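Local structure of conserved hypothetical protein (Archaeoglobus fulgidus, 1NT2) at residues R72-V77 / G159-L164; G217-F222 / R250-L255. The protein probably binds box C/D guide RNA as the Nop5 protein of the archaeal ribonucleoprotein core, in complex with fibrillarin. One frame throughout, in Å; residues are numbered along the deposited sequence.

Interaction 1: R72-V77 / G159-L164; sequences REDRYV and GSMERL
Both segments carry a break between helices. R72, with positive phi, separates helix 50-71 from helix 73-93. G159, also with positive phi (113°), ends helix 148-158, and S160 then N-caps helix 161-165. The backbones come nearest at D74 and S160, with CA atoms 6.1 Å apart. S160 OG caps its own helix by accepting from R163 N, though its position is less certain. From across the contact, D74 OD2 accepts from M161 N at 3.0 Å through the anti lone pair, nearly straight (168°). The negative charge of the buried D74 is probably favoured by that helix end, and the bond joins helix 73-93 to the turn after helix 148-158. D74 CB also rests on M161 CG at 3.5 Å, the side chains crossing obliquely. R75 bends at chi2 and lays one guanidinium face over S160, R75 CZ 3.6 Å from S160 CB. R75 NE has a long, charge-only pairing with D74 OD2 (3.9 Å), and R75 NH2 a weak, long one with E69. V104 of the second subunit packs on R75. L155 of helix 148-158 touches both D74 and M161. M161 also meets helix 217-236, while E73 and V77 pack on helix 110-138.

Interaction 2: G217-F222 / R250-L255; sequences GKMARF and RRYEEL
Among side-chain atoms bonded to residues of the two segments, R251 NH1 is the best-held, and one partner grips it, weakly. E254 OE1, three residues on, lies 3.4 Å from R251 NH1 in a salt bridge. The hydrogen bond in that bridge is weak, with an angle of 146° at the proton. E254 OE1 and K218 O both lie at the edge of the guanidinium, in its plane. R251 NE is 3.8 Å from K218 O, too long to count as a hydrogen bond. Two other polar ends are satisfied elsewhere: Y252 OH bonds to T210 OG1, and K218 NZ to A214 O.

The two short helical segments run antiparallel (164°), their axes 10.8 Å apart at closest approach. They lie on helices 217-236 and 243-254, which follow one another as a helical hairpin. The main meeting is F222 with R251. CG of R251 sits over the middle of the F222 ring, 3.6 Å from its centroid, in a CH-pi contact. R251 CB lies over the same face, 3.6 Å from F222 CE2. The chain then bends at chi2 and carries its guanidinium past F222 CB. An alanine at F222 would remove the face that supports R251 CB and CG, and would probably leave the arginine less fixed. Next to this pair, M219 curls back at chi2 and chi3. M219 SD touches L255 CD1 at 3.8 Å. It also approaches the edge of the Y252 ring, where M219 SD is 4.4 Å from Y252 CD1. L211 packs on both M219 and L255.

The two helices are therefore joined by apolar contact, in which the arginine serves through its methylenes. NH1 pairs with E254 of its own segment, while the NE and NH2 edge faces K218 O without bonding to it. With no polar bond between the segments, the pairing probably depends more on shape.

Interaction 1 is a buried contact and interaction 2 a surface one. They lie on opposite sides of the chain's centre, with centres 28 Å apart and nearest atoms about 13 Å apart. Helix 217-236 links them indirectly. Interaction 2 uses its first residues, while M161, E162 and L164 of interaction 1 pack near its far end. The chemistry differs too. Interaction 1 joins two helix starts through a charged acceptor and a backbone N-H, close to the second subunit and, through E162, to fibrillarin. Interaction 2 pairs helix flanks through aliphatic, aromatic and sulfur contacts, and both of its segments are clear of the other subunits.

Interaction 1: R72-V77 / G159-L164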
# COMPACT_ATOMS: atom_id res chain seq x y z
N ARG B 72 -5.65 -4.95 31.04
CA ARG B 72 -5.15 -4.79 29.66
C ARG B 72 -5.59 -3.48 29.00
O ARG B 72 -5.63 -3.37 27.77
CB ARG B 72 -5.56 -5.98 28.79
CG ARG B 72 -4.78 -7.27 29.09
CD ARG B 72 -4.89 -8.31 27.96
NE ARG B 72 -6.27 -8.74 27.68
CZ ARG B 72 -6.61 -9.63 26.75
NH1 ARG B 72 -5.67 -10.19 26.00
NH2 ARG B 72 -7.89 -9.96 26.57
N GLU B 73 -5.89 -2.48 29.82
CA GLU B 73 -6.32 -1.19 29.32
C GLU B 73 -5.34 -0.59 28.31
O GLU B 73 -5.74 0.09 27.38
CB GLU B 73 -6.49 -0.22 30.49
CG GLU B 73 -7.33 1.00 30.17
CD GLU B 73 -8.82 0.69 30.15
OE1 GLU B 73 -9.23 -0.26 29.44
OE2 GLU B 73 -9.58 1.41 30.83
N ASP B 74 -4.06 -0.85 28.52
CA ASP B 74 -3.04 -0.33 27.62
C ASP B 74 -3.25 -0.85 26.22
O ASP B 74 -2.95 -0.16 25.24
CB ASP B 74 -1.64 -0.68 28.13
CG ASP B 74 -1.45 -2.17 28.38
OD1 ASP B 74 -2.37 -2.82 28.92
OD2 ASP B 74 -0.36 -2.70 28.03
N ARG B 75 -3.79 -2.06 26.11
CA ARG B 75 -4.05 -2.68 24.82
C ARG B 75 -5.14 -1.88 24.12
O ARG B 75 -4.99 -1.48 22.97
CB ARG B 75 -4.53 -4.11 25.00
CG ARG B 75 -3.66 -4.93 25.91
CD ARG B 75 -2.32 -5.22 25.28
NE ARG B 75 -1.43 -5.92 26.21
CZ ARG B 75 -0.34 -6.58 25.83
NH1 ARG B 75 -0.01 -6.64 24.55
NH2 ARG B 75 0.41 -7.18 26.75
N TYR B 76 -6.23 -1.66 24.84
CA TYR B 76 -7.34 -0.88 24.33
C TYR B 76 -6.76 0.36 23.67
O TYR B 76 -7.16 0.73 22.57
CB TYR B 76 -8.28 -0.47 25.47
CG TYR B 76 -9.36 0.52 25.09
CD1 TYR B 76 -10.52 0.11 24.44
CD2 TYR B 76 -9.24 1.87 25.42
CE1 TYR B 76 -11.54 1.03 24.13
CE2 TYR B 76 -10.24 2.78 25.13
CZ TYR B 76 -11.38 2.36 24.49
OH TYR B 76 -12.38 3.28 24.23
N VAL B 77 -5.80 0.99 24.33
CA VAL B 77 -5.20 2.20 23.79
C VAL B 77 -4.42 1.97 22.48
O VAL B 77 -4.51 2.78 21.56
CB VAL B 77 -4.30 2.88 24.84
CG1 VAL B 77 -3.76 4.18 24.29
CG2 VAL B 77 -5.09 3.14 26.11
N GLY B 159 4.17 -1.16 21.68
CA GLY B 159 3.36 -2.36 21.67
C GLY B 159 2.45 -2.50 22.86
O GLY B 159 1.27 -2.74 22.70
N SER B 160 3.00 -2.35 24.06
CA SER B 160 2.21 -2.48 25.27
C SER B 160 2.96 -1.76 26.35
O SER B 160 4.04 -1.23 26.09
CB SER B 160 2.07 -3.94 25.65
OG SER B 160 3.34 -4.55 25.71
N MET B 161 2.41 -1.75 27.56
CA MET B 161 3.10 -1.07 28.66
C MET B 161 4.40 -1.76 28.99
O MET B 161 5.46 -1.17 28.82
CB MET B 161 2.22 -0.98 29.91
CG MET B 161 1.26 0.20 29.90
SD MET B 161 2.07 1.81 29.99
CE MET B 161 1.51 2.41 31.62
N GLU B 162 4.33 -3.01 29.44
CA GLU B 162 5.55 -3.71 29.80
C GLU B 162 6.55 -3.75 28.64
O GLU B 162 7.76 -3.78 28.86
CB GLU B 162 5.24 -5.13 30.29
CG GLU B 162 4.63 -6.07 29.27
CD GLU B 162 4.83 -7.55 29.66
OE1 GLU B 162 4.41 -7.94 30.78
OE2 GLU B 162 5.41 -8.31 28.85
N ARG B 163 6.03 -3.75 27.42
CA ARG B 163 6.89 -3.77 26.24
C ARG B 163 7.65 -2.45 26.10
O ARG B 163 8.76 -2.42 25.57
CB ARG B 163 6.06 -4.01 24.98
CG ARG B 163 6.33 -5.33 24.27
CD ARG B 163 7.82 -5.49 23.97
NE ARG B 163 8.31 -4.52 23.01
CZ ARG B 163 9.60 -4.30 22.74
NH1 ARG B 163 10.54 -4.98 23.38
NH2 ARG B 163 9.94 -3.39 21.83
N LEU B 164 7.04 -1.36 26.56
CA LEU B 164 7.64 -0.03 26.47
C LEU B 164 8.57 0.24 27.64
O LEU B 164 9.67 0.77 27.48
CB LEU B 164 6.54 1.03 26.44
CG LEU B 164 6.89 2.46 26.89
CD1 LEU B 164 7.76 3.15 25.87
CD2 LEU B 164 5.62 3.24 27.08

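Interaction 2: G217-F222 / R250-L255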
# COMPACT_ATOMS: atom_id res chain seq x y z
N GLY B 217 19.30 18.37 20.51
CA GLY B 217 19.49 16.93 20.64
C GLY B 217 19.81 16.52 22.06
O GLY B 217 19.52 15.40 22.48
N LYS B 218 20.40 17.44 22.81
CA LYS B 218 20.77 17.19 24.20
C LYS B 218 19.56 17.32 25.11
O LYS B 218 19.62 17.00 26.29
CB LYS B 218 21.88 18.17 24.62
CG LYS B 218 23.31 17.69 24.31
CD LYS B 218 23.47 17.09 22.91
CE LYS B 218 23.45 18.14 21.80
NZ LYS B 218 23.73 17.54 20.45
N MET B 219 18.46 17.80 24.53
CA MET B 219 17.22 17.95 25.27
C MET B 219 16.44 16.65 25.12
O MET B 219 15.88 16.12 26.08
CB MET B 219 16.40 19.11 24.69
CG MET B 219 15.09 19.39 25.42
SD MET B 219 15.36 19.82 27.14
CE MET B 219 14.41 18.59 27.95
N ALA B 220 16.42 16.13 23.90
CA ALA B 220 15.73 14.88 23.63
C ALA B 220 16.27 13.84 24.60
O ALA B 220 15.52 13.23 25.36
CB ALA B 220 15.98 14.45 22.19
N ARG B 221 17.59 13.67 24.59
CA ARG B 221 18.26 12.71 25.46
C ARG B 221 17.78 12.77 26.90
O ARG B 221 17.58 11.73 27.53
CB ARG B 221 19.76 12.93 25.42
CG ARG B 221 20.43 12.56 24.10
CD ARG B 221 21.86 13.11 24.08
NE ARG B 221 22.52 12.90 25.37
CZ ARG B 221 23.53 13.64 25.83
NH1 ARG B 221 24.00 14.64 25.09
NH2 ARG B 221 24.06 13.38 27.02
N PHE B 222 17.61 13.99 27.42
CA PHE B 222 17.15 14.15 28.80
C PHE B 222 15.66 13.85 28.89
O PHE B 222 15.21 13.17 29.81
CB PHE B 222 17.41 15.57 29.32
CG PHE B 222 17.09 15.75 30.79
CD1 PHE B 222 17.96 15.29 31.77
CD2 PHE B 222 15.89 16.34 31.19
CE1 PHE B 222 17.65 15.42 33.13
CE2 PHE B 222 15.57 16.48 32.55
CZ PHE B 222 16.45 16.01 33.52
N ARG B 250 13.18 22.62 34.26
CA ARG B 250 14.42 23.15 34.80
C ARG B 250 15.56 22.95 33.80
O ARG B 250 16.20 23.91 33.38
CB ARG B 250 14.75 22.42 36.11
CG ARG B 250 15.94 22.98 36.86
CD ARG B 250 16.35 22.04 37.98
NE ARG B 250 15.21 21.55 38.75
CZ ARG B 250 14.45 22.31 39.55
NH1 ARG B 250 14.70 23.60 39.69
NH2 ARG B 250 13.44 21.76 40.21
N ARG B 251 15.80 21.70 33.42
CA ARG B 251 16.86 21.35 32.48
C ARG B 251 16.67 22.15 31.20
O ARG B 251 17.62 22.40 30.45
CB ARG B 251 16.82 19.85 32.18
CG ARG B 251 18.12 19.24 31.64
CD ARG B 251 18.40 19.64 30.20
NE ARG B 251 19.51 18.90 29.61
CZ ARG B 251 20.74 18.84 30.11
NH1 ARG B 251 21.03 19.48 31.24
NH2 ARG B 251 21.68 18.15 29.48
N TYR B 252 15.43 22.55 30.96
CA TYR B 252 15.09 23.33 29.78
C TYR B 252 15.63 24.75 29.91
O TYR B 252 16.27 25.26 28.99
CB TYR B 252 13.58 23.36 29.61
CG TYR B 252 13.09 24.17 28.44
CD1 TYR B 252 13.39 23.81 27.14
CD2 TYR B 252 12.28 25.28 28.65
CE1 TYR B 252 12.89 24.54 26.06
CE2 TYR B 252 11.78 26.01 27.58
CZ TYR B 252 12.09 25.63 26.29
OH TYR B 252 11.57 26.35 25.24
N GLU B 253 15.38 25.38 31.05
CA GLU B 253 15.86 26.73 31.28
C GLU B 253 17.37 26.68 31.11
O GLU B 253 17.96 27.46 30.36
CB GLU B 253 15.51 27.20 32.70
CG GLU B 253 14.71 28.50 32.75
CD GLU B 253 13.39 28.42 32.00
OE1 GLU B 253 12.60 27.49 32.28
OE2 GLU B 253 13.14 29.28 31.13
N GLU B 254 18.00 25.74 31.81
CA GLU B 254 19.44 25.56 31.76
C GLU B 254 19.96 25.72 30.34
O GLU B 254 21.09 26.16 30.14
CB GLU B 254 19.83 24.19 32.33
CG GLU B 254 19.32 23.94 33.76
CD GLU B 254 19.82 22.63 34.37
OE1 GLU B 254 19.80 21.59 33.66
OE2 GLU B 254 20.20 22.62 35.56
N LEU B 255 19.14 25.36 29.36
CA LEU B 255 19.56 25.48 27.97
C LEU B 255 19.51 26.91 27.46
O LEU B 255 18.48 27.41 26.99
CB LEU B 255 18.73 24.55 27.08
CG LEU B 255 18.92 23.05 27.32
CD1 LEU B 255 18.11 22.26 26.31
CD2 LEU B 255 20.38 22.67 27.19